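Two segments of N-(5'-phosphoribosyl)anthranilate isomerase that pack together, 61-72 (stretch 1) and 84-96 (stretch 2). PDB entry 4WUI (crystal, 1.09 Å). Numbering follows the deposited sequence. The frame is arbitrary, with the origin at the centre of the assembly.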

# COMPACT_ATOMS: atom_id res chain seq x y z
N VAL A 61 -4.72 3.56 -6.48
CA VAL A 61 -3.47 2.94 -6.90
C VAL A 61 -3.50 2.71 -8.41
O VAL A 61 -4.37 1.99 -8.90
N VAL A 62 -2.60 3.36 -9.14
CA VAL A 62 -2.54 3.25 -10.59
C VAL A 62 -1.18 2.73 -11.05
O VAL A 62 -0.18 2.80 -10.33
N ALA A 63 -1.16 2.23 -12.27
CA ALA A 63 0.04 1.63 -12.85
C ALA A 63 0.31 2.06 -14.29
O ALA A 63 1.45 2.36 -14.64
N THR A 64 -0.73 2.07 -15.13
CA THR A 64 -0.60 2.26 -16.57
C THR A 64 -1.46 3.42 -17.07
O THR A 64 -1.55 3.65 -18.26
N THR A 65 -2.12 4.13 -16.17
CA THR A 65 -3.00 5.24 -16.52
C THR A 65 -2.15 6.49 -16.79
O THR A 65 -1.35 6.87 -15.96
N PRO A 66 -2.32 7.15 -17.95
CA PRO A 66 -1.57 8.39 -18.19
C PRO A 66 -1.72 9.34 -17.01
O PRO A 66 -2.82 9.48 -16.47
N ILE A 67 -0.64 9.99 -16.61
CA ILE A 67 -0.64 10.70 -15.35
C ILE A 67 -1.71 11.78 -15.25
O ILE A 67 -2.30 11.93 -14.18
N ALA A 68 -2.01 12.51 -16.32
CA ALA A 68 -3.06 13.50 -16.23
C ALA A 68 -4.43 12.85 -15.95
O ALA A 68 -5.26 13.41 -15.22
N ASP A 69 -4.68 11.70 -16.56
CA ASP A 69 -5.90 10.95 -16.32
C ASP A 69 -5.95 10.40 -14.89
O ASP A 69 -7.02 10.36 -14.29
N ALA A 70 -4.81 9.98 -14.38
CA ALA A 70 -4.75 9.48 -13.02
C ALA A 70 -5.09 10.57 -12.03
O ALA A 70 -5.80 10.34 -11.04
N LEU A 71 -4.58 11.78 -12.28
CA LEU A 71 -4.92 12.93 -11.46
C LEU A 71 -6.40 13.22 -11.50
O LEU A 71 -7.04 13.46 -10.48
N ALA A 72 -6.97 13.22 -12.70
CA ALA A 72 -8.41 13.47 -12.86
C ALA A 72 -9.22 12.44 -12.09
O ALA A 72 -10.24 12.77 -11.45
N LEU A 84 1.38 5.88 -7.14
CA LEU A 84 1.88 5.59 -8.47
C LEU A 84 2.81 4.39 -8.41
O LEU A 84 3.80 4.37 -7.68
N HIS A 85 2.51 3.38 -9.22
CA HIS A 85 3.39 2.23 -9.30
C HIS A 85 4.71 2.58 -10.00
O HIS A 85 4.90 3.68 -10.53
N GLY A 86 5.63 1.63 -10.02
CA GLY A 86 6.99 1.89 -10.46
C GLY A 86 7.18 2.17 -11.94
O GLY A 86 8.25 2.66 -12.34
N GLN A 87 6.16 1.92 -12.76
CA GLN A 87 6.23 2.25 -14.18
C GLN A 87 6.33 3.74 -14.41
O GLN A 87 6.80 4.16 -15.45
N TYR A 88 5.79 4.53 -13.50
CA TYR A 88 5.76 5.96 -13.72
C TYR A 88 7.17 6.54 -13.67
O TYR A 88 7.99 6.19 -12.81
N SER A 89 7.42 7.49 -14.55
CA SER A 89 8.71 8.16 -14.54
C SER A 89 8.84 9.08 -13.32
O SER A 89 7.85 9.53 -12.72
N ASP A 90 10.07 9.44 -13.00
CA ASP A 90 10.30 10.43 -11.96
C ASP A 90 9.57 11.73 -12.29
O ASP A 90 9.02 12.40 -11.39
N ASP A 91 9.60 12.12 -13.55
CA ASP A 91 8.94 13.36 -13.95
C ASP A 91 7.44 13.28 -13.66
O ASP A 91 6.85 14.26 -13.23
N ASP A 92 6.83 12.12 -13.92
CA ASP A 92 5.40 11.98 -13.67
C ASP A 92 5.07 12.08 -12.18
O ASP A 92 4.04 12.64 -11.80
N VAL A 93 5.94 11.53 -11.33
CA VAL A 93 5.72 11.62 -9.90
C VAL A 93 5.66 13.10 -9.48
O VAL A 93 4.74 13.51 -8.76
N ALA A 94 6.60 13.91 -9.96
CA ALA A 94 6.65 15.32 -9.57
C ALA A 94 5.52 16.13 -10.21
O ALA A 94 5.02 17.07 -9.61
N TYR A 95 5.15 15.77 -11.43
CA TYR A 95 4.01 16.41 -12.10
C TYR A 95 2.78 16.23 -11.23
O TYR A 95 2.02 17.18 -10.97
N ALA A 96 2.56 15.00 -10.76
CA ALA A 96 1.44 14.71 -9.87
C ALA A 96 1.56 15.41 -8.52
O ALA A 96 0.59 15.96 -8.02

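The two segments run side by side as strand, loop and helix, and together bury 638 Å² of surface. At the strand end, Val-62 and Leu-84 form a parallel bridge, continued by the hydrogen bond from His-85 N to Val-62 O (3.0 Å). Their side chains lie on the same face of the sheet: Val-62 (m) brings CG2 to within 3.6 Å of Leu-84 CD2, the latter residue being extended in an m,t rotamer.

Ile-67, at the start of its helix, is the main bump on the first segment. It points toward the second in a t,p rotamer and fills a hollow lined by Leu-84, Tyr-88, Asp-92, Tyr-95 and Ala-96. Ile-67 CD1 reaches deepest, 3.7 Å from Leu-84 CD2, 3.9 Å from Ala-96 CB and 4.1 Å from Tyr-88 CE1, while Ile-67 CG2 lies 3.8 Å from Tyr-95 CD2. The small Ala-96 leaves space here that Ile-67 and Leu-71 share. Leu-71 (m,t), one helical turn on, places CD2 4.1 Å from Ala-96 CB and CD1 3.6 Å from CE2 of Tyr-95, whose t rotamer carries its ring across the flank of the first helix.

Tyr-88 (m) is the reciprocal projection. Its ring enters the bend between strand and helix, with CE2 3.8 Å from Val-62 CG2 and 3.4 Å from Ala-63 O. At the tip, Tyr-88 OH donates a short hydrogen bond to Thr-65 O (2.6 Å), anchoring the ring to the loop backbone.

Nearer the solvent, Ala-63 CB packs 4.0 Å from His-85 CB and 3.9 Å from Gln-87 NE2; these two neighbours are themselves tied by a hydrogen bond from His-85 ND1 to Gln-87 OE1 (2.6 Å). Beside Ile-67, a water accepts from Ile-67 N (2.9 Å) and donates to Asp-92 OD2 (2.8 Å), bridging the helix starts.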

# COMPACT_ATOMS: atom_id res chain seq x y z
CB VAL A 61 -3.26 1.60 -6.16
CG1 VAL A 61 -1.99 0.95 -6.58
CG2 VAL A 61 -3.31 1.79 -4.65
CB VAL A 62 -2.85 4.61 -11.28
CG1 VAL A 62 -4.30 4.99 -11.06
CG2 VAL A 62 -1.91 5.71 -10.76
CB ALA A 63 -0.05 0.10 -12.78
CB THR A 64 -0.99 0.94 -17.32
OG1 THR A 64 -2.26 0.49 -16.87
CG2 THR A 64 0.06 -0.13 -17.07
CB THR A 65 -3.98 5.50 -15.37
OG1 THR A 65 -4.74 4.31 -15.07
CG2 THR A 65 -4.91 6.65 -15.67
CB PRO A 66 -2.23 8.96 -19.45
CG PRO A 66 -2.74 7.74 -20.18
CD PRO A 66 -3.18 6.79 -19.10
CB ILE A 67 0.79 11.24 -15.00
CG1 ILE A 67 0.89 11.69 -13.54
CG2 ILE A 67 1.22 12.34 -15.95
CD1 ILE A 67 0.68 10.57 -12.54
CB ALA A 68 -3.10 14.36 -17.49
CB ASP A 69 -6.03 9.79 -17.30
CG ASP A 69 -6.33 10.21 -18.72
OD1 ASP A 69 -6.58 11.41 -18.99
OD2 ASP A 69 -6.42 9.28 -19.56
CB ALA A 70 -3.39 8.88 -12.73
CB LEU A 71 -4.12 14.14 -11.91
CG LEU A 71 -2.66 14.15 -11.47
CD1 LEU A 71 -1.88 15.16 -12.29
CD2 LEU A 71 -2.56 14.47 -9.98
CB ALA A 72 -8.79 13.49 -14.32
CB LEU A 84 2.68 6.81 -8.98
CG LEU A 84 1.90 8.10 -9.03
CD1 LEU A 84 2.81 9.26 -9.42
CD2 LEU A 84 0.70 7.99 -9.93
CB HIS A 85 2.67 1.12 -10.03
CG HIS A 85 3.13 -0.25 -9.67
ND1 HIS A 85 3.69 -1.12 -10.59
CD2 HIS A 85 3.05 -0.93 -8.50
CE1 HIS A 85 3.96 -2.28 -9.99
NE2 HIS A 85 3.58 -2.19 -8.73
CB GLN A 87 5.00 1.71 -14.99
CG GLN A 87 4.86 0.20 -15.11
CD GLN A 87 3.96 -0.36 -14.03
OE1 GLN A 87 4.00 0.09 -12.88
NE2 GLN A 87 3.15 -1.36 -14.39
CB TYR A 88 4.85 6.64 -12.69
CG TYR A 88 3.39 6.37 -12.97
CD1 TYR A 88 2.71 7.14 -13.91
CD2 TYR A 88 2.71 5.34 -12.34
CE1 TYR A 88 1.37 6.89 -14.22
CE2 TYR A 88 1.38 5.09 -12.64
CZ TYR A 88 0.72 5.86 -13.56
OH TYR A 88 -0.60 5.55 -13.84
CB SER A 89 8.87 9.01 -15.79
OG SER A 89 7.94 10.07 -15.75
CB ASP A 90 11.78 10.77 -11.84
CG ASP A 90 12.67 9.58 -11.47
OD1 ASP A 90 12.17 8.57 -10.93
OD2 ASP A 90 13.91 9.70 -11.68
CB ASP A 91 9.14 13.66 -15.44
CG ASP A 91 10.54 14.08 -15.80
OD1 ASP A 91 11.42 14.13 -14.92
OD2 ASP A 91 10.72 14.40 -17.00
CB ASP A 92 4.89 10.63 -14.20
CG ASP A 92 4.66 10.60 -15.69
OD1 ASP A 92 4.83 11.64 -16.36
OD2 ASP A 92 4.28 9.51 -16.16
CB VAL A 93 6.79 10.88 -9.10
CG1 VAL A 93 6.63 11.12 -7.60
CG2 VAL A 93 6.79 9.39 -9.43
CB ALA A 94 8.00 15.90 -9.91
CB TYR A 95 3.82 15.76 -13.48
CG TYR A 95 2.65 16.29 -14.27
CD1 TYR A 95 2.81 17.36 -15.14
CD2 TYR A 95 1.40 15.71 -14.18
CE1 TYR A 95 1.75 17.86 -15.88
CE2 TYR A 95 0.34 16.20 -14.92
CZ TYR A 95 0.51 17.26 -15.77
OH TYR A 95 -0.58 17.71 -16.48
CB ALA A 96 1.29 13.21 -9.70
O HOH W 1 1.96 9.15 -17.61